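Side-chain contacts in ribokinase (Cryptococcus neoformans var. grubii serotype A, PDB 6CW5), which probably phosphorylates D-ribose at its O-5 hydroxyl, using ATP and a divalent metal, most likely magnesium, to yield D-ribose 5-phosphate and ADP: residues Gly19-Asp24 and Ile77-Met82; Lys51-Ala56 and Val66-Ala71. All coordinates share one frame; numbering follows the deposited sequence. Where two conformers were deposited one is given.

Contact 1: Gly19-Asp24 and Ile77-Met82; sequences GSVNID and IWVKEM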
loop_
_atom_site.group_PDB
_atom_site.type_symbol
_atom_site.label_atom_id
_atom_site.label_comp_id
_atom_site.label_asym_id
_atom_site.label_seq_id
_atom_site.Cartn_x
_atom_site.Cartn_y
_atom_site.Cartn_z
ATOM N N GLY A 19 -0.713 4.802 -11.508
ATOM C CA GLY A 19 -0.805 6.211 -11.158
ATOM C C GLY A 19 -2.200 6.762 -11.337
ATOM O O GLY A 19 -3.177 6.030 -11.453
ATOM N N SER A 20 -2.268 8.074 -11.358
ATOM C CA SER A 20 -3.519 8.801 -11.179
ATOM C C SER A 20 -4.148 9.200 -12.502
ATOM O O SER A 20 -3.467 9.362 -13.518
ATOM C CB SER A 20 -3.223 10.067 -10.368
ATOM O OG SER A 20 -2.224 10.827 -11.044
ATOM N N VAL A 21 -5.465 9.448 -12.441
ATOM C CA VAL A 21 -6.234 10.106 -13.487
ATOM C C VAL A 21 -6.976 11.254 -12.833
ATOM O O VAL A 21 -7.659 11.051 -11.826
ATOM C CB VAL A 21 -7.232 9.143 -14.146
ATOM C CG1 VAL A 21 -8.049 9.853 -15.242
ATOM C CG2 VAL A 21 -6.475 7.940 -14.706
ATOM N N ASN A 22 -6.834 12.457 -13.392
ATOM C CA ASN A 22 -7.501 13.640 -12.867
ATOM C C ASN A 22 -8.334 14.290 -13.953
ATOM O O ASN A 22 -7.969 14.288 -15.134
ATOM C CB ASN A 22 -6.516 14.708 -12.375
ATOM C CG ASN A 22 -5.758 14.283 -11.136
ATOM O OD1 ASN A 22 -6.244 13.505 -10.329
ATOM N ND2 ASN A 22 -4.592 14.837 -10.968
ATOM N N ILE A 23 -9.448 14.861 -13.533
ATOM C CA ILE A 23 -10.116 15.883 -14.334
ATOM C C ILE A 23 -9.525 17.207 -13.871
ATOM O O ILE A 23 -9.693 17.584 -12.712
ATOM C CB ILE A 23 -11.635 15.834 -14.166
ATOM C CG1 ILE A 23 -12.138 14.484 -14.679
ATOM C CG2 ILE A 23 -12.288 17.003 -14.922
ATOM C CD1 ILE A 23 -13.633 14.242 -14.438
ATOM N N ASP A 24 -8.805 17.895 -14.767
ATOM C CA ASP A 24 -8.162 19.161 -14.452
ATOM C C ASP A 24 -9.162 20.278 -14.687
ATOM O O ASP A 24 -9.755 20.361 -15.760
ATOM C CB ASP A 24 -6.942 19.404 -15.342
ATOM C CG ASP A 24 -5.756 18.492 -14.996
ATOM O OD1 ASP A 24 -5.841 17.728 -14.014
ATOM O OD2 ASP A 24 -4.746 18.583 -15.716
ATOM N N ILE A 77 -15.185 8.523 -17.468
ATOM C CA ILE A 77 -15.110 7.572 -18.572
ATOM C C ILE A 77 -14.616 8.250 -19.847
ATOM O O ILE A 77 -13.881 7.640 -20.632
ATOM C CB ILE A 77 -16.476 6.883 -18.757
ATOM C CG1 ILE A 77 -16.698 5.885 -17.617
ATOM C CG2 ILE A 77 -16.570 6.184 -20.106
ATOM C CD1 ILE A 77 -18.173 5.478 -17.444
ATOM N N TRP A 78 -14.942 9.533 -20.043
ATOM C CA TRP A 78 -14.464 10.232 -21.235
ATOM C C TRP A 78 -12.940 10.343 -21.257
ATOM O O TRP A 78 -12.336 10.382 -22.336
ATOM C CB TRP A 78 -15.127 11.615 -21.339
ATOM C CG TRP A 78 -14.761 12.566 -20.215
ATOM C CD1 TRP A 78 -15.364 12.667 -19.002
ATOM C CD2 TRP A 78 -13.711 13.542 -20.225
ATOM N NE1 TRP A 78 -14.757 13.649 -18.250
ATOM C CE2 TRP A 78 -13.742 14.203 -18.982
ATOM C CE3 TRP A 78 -12.756 13.932 -21.168
ATOM C CZ2 TRP A 78 -12.847 15.229 -18.653
ATOM C CZ3 TRP A 78 -11.875 14.959 -20.840
ATOM C CH2 TRP A 78 -11.934 15.593 -19.599
ATOM N N VAL A 79 -12.297 10.367 -20.089
ATOM C CA VAL A 79 -10.835 10.333 -20.044
ATOM C C VAL A 79 -10.329 8.935 -20.374
ATOM O O VAL A 79 -9.347 8.772 -21.107
ATOM C CB VAL A 79 -10.325 10.794 -18.670
ATOM C CG1 VAL A 79 -8.783 10.834 -18.648
ATOM C CG2 VAL A 79 -10.930 12.164 -18.298
ATOM N N LYS A 80 -10.981 7.905 -19.827
ATOM C CA LYS A 80 -10.640 6.531 -20.195
ATOM C C LYS A 80 -10.755 6.328 -21.704
ATOM O O LYS A 80 -9.920 5.651 -22.319
ATOM C CB LYS A 80 -11.549 5.554 -19.443
ATOM C CG LYS A 80 -11.230 4.061 -19.667
ATOM C CD LYS A 80 -12.042 3.168 -18.729
ATOM C CE LYS A 80 -11.983 1.686 -19.155
ATOM N NZ LYS A 80 -12.685 1.431 -20.418
ATOM N N GLU A 81 -11.771 6.924 -22.322
ATOM C CA GLU A 81 -11.949 6.758 -23.765
ATOM C C GLU A 81 -10.880 7.503 -24.557
ATOM O O GLU A 81 -10.471 7.039 -25.626
ATOM C CB GLU A 81 -13.346 7.225 -24.162
ATOM C CG GLU A 81 -14.413 6.446 -23.441
ATOM C CD GLU A 81 -15.804 6.878 -23.811
ATOM O OE1 GLU A 81 -15.999 8.073 -24.118
ATOM O OE2 GLU A 81 -16.699 6.007 -23.805
ATOM N N MET A 82 -10.432 8.664 -24.064
ATOM C CA MET A 82 -9.314 9.362 -24.699
ATOM C C MET A 82 -8.047 8.530 -24.623
ATOM O O MET A 82 -7.304 8.407 -25.606
ATOM C CB MET A 82 -9.068 10.715 -24.024
ATOM C CG MET A 82 -10.080 11.795 -24.290
ATOM S SD MET A 82 -9.548 13.340 -23.502
ATOM C CE MET A 82 -7.950 13.586 -24.279
#

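Contact 2: Lys51-Ala56 and Val66-Ala71; sequences KGANQA and VELDGA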
loop_
_atom_site.group_PDB
_atom_site.type_symbol
_atom_site.label_atom_id
_atom_site.label_comp_id
_atom_site.label_asym_id
_atom_site.label_seq_id
_atom_site.Cartn_x
_atom_site.Cartn_y
_atom_site.Cartn_z
ATOM N N LYS A 51 -1.120 12.858 -13.177
ATOM C CA LYS A 51 0.248 12.402 -13.453
ATOM C C LYS A 51 0.253 11.066 -14.205
ATOM O O LYS A 51 0.944 10.916 -15.225
ATOM C CB LYS A 51 1.033 12.309 -12.143
ATOM C CG LYS A 51 1.468 13.667 -11.543
ATOM C CD LYS A 51 2.734 14.206 -12.168
ATOM C CE LYS A 51 2.787 15.756 -12.106
ATOM N NZ LYS A 51 1.652 16.315 -12.965
ATOM N N GLY A 52 -0.567 10.108 -13.782
ATOM C CA GLY A 52 -0.534 8.808 -14.439
ATOM C C GLY A 52 -1.059 8.859 -15.863
ATOM O O GLY A 52 -0.424 8.362 -16.796
ATOM N N ALA A 53 -2.234 9.457 -16.058
ATOM C CA ALA A 53 -2.793 9.518 -17.405
ATOM C C ALA A 53 -1.916 10.338 -18.359
ATOM O O ALA A 53 -1.737 9.962 -19.533
ATOM C CB ALA A 53 -4.210 10.113 -17.345
ATOM N N ASN A 54 -1.422 11.495 -17.900
ATOM C CA ASN A 54 -0.573 12.342 -18.743
ATOM C C ASN A 54 0.652 11.577 -19.209
ATOM O O ASN A 54 1.028 11.622 -20.390
ATOM C CB ASN A 54 -0.086 13.592 -17.985
ATOM C CG ASN A 54 -1.157 14.637 -17.772
ATOM O OD1 ASN A 54 -2.213 14.597 -18.384
ATOM N ND2 ASN A 54 -0.872 15.597 -16.892
ATOM N N GLN A 55 1.324 10.914 -18.268
ATOM C CA GLN A 55 2.558 10.212 -18.605
ATOM C C GLN A 55 2.262 8.986 -19.470
ATOM O O GLN A 55 3.001 8.703 -20.415
ATOM C CB GLN A 55 3.318 9.852 -17.319
ATOM C CG GLN A 55 3.916 11.103 -16.686
ATOM C CD GLN A 55 4.685 10.881 -15.366
ATOM O OE1 GLN A 55 5.079 9.768 -15.018
ATOM N NE2 GLN A 55 4.860 11.970 -14.619
ATOM N N ALA A 56 1.155 8.284 -19.207
ATOM C CA ALA A 56 0.796 7.149 -20.065
ATOM C C ALA A 56 0.484 7.616 -21.482
ATOM O O ALA A 56 0.883 6.978 -22.469
ATOM C CB ALA A 56 -0.409 6.400 -19.483
ATOM N N VAL A 66 1.904 0.785 -23.661
ATOM C CA VAL A 66 1.752 1.216 -22.279
ATOM C C VAL A 66 0.361 0.851 -21.802
ATOM O O VAL A 66 -0.604 0.829 -22.580
ATOM C CB VAL A 66 2.025 2.736 -22.131
ATOM C CG1 VAL A 66 1.083 3.556 -23.054
ATOM C CG2 VAL A 66 1.921 3.152 -20.689
ATOM N N GLU A 67 0.278 0.502 -20.526
ATOM C CA GLU A 67 -0.967 0.188 -19.824
ATOM C C GLU A 67 -1.051 1.053 -18.577
ATOM O O GLU A 67 -0.036 1.276 -17.924
ATOM C CB GLU A 67 -1.027 -1.283 -19.383
ATOM C CG GLU A 67 -0.965 -2.311 -20.497
ATOM C CD GLU A 67 -2.329 -2.749 -20.988
ATOM O OE1 GLU A 67 -3.339 -2.613 -20.252
ATOM O OE2 GLU A 67 -2.383 -3.236 -22.134
ATOM N N LEU A 68 -2.255 1.513 -18.227
ATOM C CA LEU A 68 -2.465 2.326 -17.029
ATOM C C LEU A 68 -3.259 1.535 -15.992
ATOM O O LEU A 68 -4.272 0.897 -16.327
ATOM C CB LEU A 68 -3.189 3.631 -17.382
ATOM C CG LEU A 68 -3.519 4.547 -16.195
ATOM C CD1 LEU A 68 -2.245 5.054 -15.516
ATOM C CD2 LEU A 68 -4.400 5.732 -16.658
ATOM N N ASP A 69 -2.748 1.500 -14.754
ATOM C CA ASP A 69 -3.379 0.787 -13.645
ATOM C C ASP A 69 -3.812 1.844 -12.624
ATOM O O ASP A 69 -2.975 2.562 -12.080
ATOM C CB ASP A 69 -2.383 -0.222 -13.046
ATOM C CG ASP A 69 -2.944 -1.016 -11.884
ATOM O OD1 ASP A 69 -3.883 -0.565 -11.209
ATOM O OD2 ASP A 69 -2.383 -2.077 -11.599
ATOM N N GLY A 70 -5.114 1.944 -12.362
ATOM C CA GLY A 70 -5.591 2.975 -11.450
ATOM C C GLY A 70 -7.106 2.950 -11.413
ATOM O O GLY A 70 -7.703 1.905 -11.673
ATOM N N ALA A 71 -7.744 4.077 -11.105
ATOM C CA ALA A 71 -9.194 4.047 -10.981
ATOM C C ALA A 71 -9.779 5.418 -11.289
ATOM O O ALA A 71 -9.174 6.454 -10.993
ATOM C CB ALA A 71 -9.623 3.611 -9.581
#

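Contact 1: Gly19-Asp24 and Ile77-Met82
Val21 meets Val79 tip to tip, methyl against methyl, with CG1 of Val21 3.6 Å from CG1 of Val79. In both valines this branch lies opposite the backbone nitrogen (chi1 179° in Val21, -177° in Val79), which points the two methyls at each other between the helix and the loop just before the strand. Short, branched, apolar side chains fit backbones this close, CA of Val21 being 8.0 Å from CA of Val79.

Beside them Ile23 leans against the indole of Trp78. Its CD1 comes to 4.0 Å from Trp78 NE1, while CG1 lies 4.1 Å from Trp78 CZ2 and CG2 brushes the same ring carbon. The two groups meet at a slant in oblique van der Waals packing, a flexible aliphatic chain against a broad, largely apolar surface. Trp78 reaches Ile23 because its chi1 of 65° sets CG between the backbone nitrogen and the carbonyl carbon, which brings the indole out beside Val79. There CG2 of Val79 sits 3.4 Å above the ring plane, over its centre, and would limit tilting of the ring. The third apolar link, Ile23 CG1 to Val79 CG2 at 4.5 Å, is loose.

Asn22, between the two apolar residues, starts away from the helix; it and Asp24 hydrogen-bond a glycerol, probably from the crystallisation liquor. Asn22, Ile23 and Asp24 are all predicted substrate-binding residues. The segment leads from the central sheet into the smaller one, the lid of PfkB-family kinases. Val21 also touches Ile72 of strand 66-73 and Leu93 of strand 93-96, and Ile23 pairs through its backbone with strand 102-109, so helix 77-85 packs where the two sheets meet.

Contact 2: Lys51-Ala56 and Val66-Ala71
Leu68 packs on Ala53 in the apolar part of the contact: with CG opposite its backbone nitrogen (chi1 178°), its two methyls are carried to the helix, CD2 lying 4.2 Å from Ala53 CA and 4.4 Å from Ala53 CB. The segments 51-56 and 66-71 run nearly antiparallel (174°), their axes 9.0 Å apart. A turn further on, Ala56 CB lies 4.2 Å from Val66 CG2 and more loosely against Leu68 CB. Small alanines let the larger strand residues come close to the helix backbone.

Contacts with backbone carbonyls form the second group. Leu68 CD1 approaches Gly52 O at 4.0 Å. Glycine suits this place because the direction a side chain would take from Gly52 is toward the strand, where Leu68 CD1 already sits close. Val66 CG1 lies 3.5 Å from Ala56 O.

The helix's polar residues look elsewhere: Lys51 forms a salt bridge with Asp281, the predicted proton acceptor, and Asn54 and Gln55 hydrogen-bond to the same carboxylate. The same helix thus carries packing residues and Lys51 to Asn54 of the predicted sugar site. Strand 15-18 lies beside strand 66-73 in the central sheet, and its Val17 touches Ala56, Val66 and Leu68, adding to the apolar layer between helix 51-61 and that sheet.

How the contacts relate
Both contacts are buried and apolar, but contact 2 lies deeper, its centre about 10 Å from the chain centre against about 15 Å for contact 1, where Trp78 is partly exposed. Contact 2 joins a helix to the central sheet using small residues and branched aliphatic ones; contact 1, at the root of the smaller sheet, adds an aromatic ring. The two adjoin, with centres about 9 Å apart: Val21 CG2 packs on Leu68 CD2 at 3.6 Å, and Ser20 O probably accepts a hydrogen bond from Ala53 N at 2.8 Å. Helix 77-85 follows strand 66-73 in sequence, while residues 19-24 and 51-56 both contribute to the predicted sugar site.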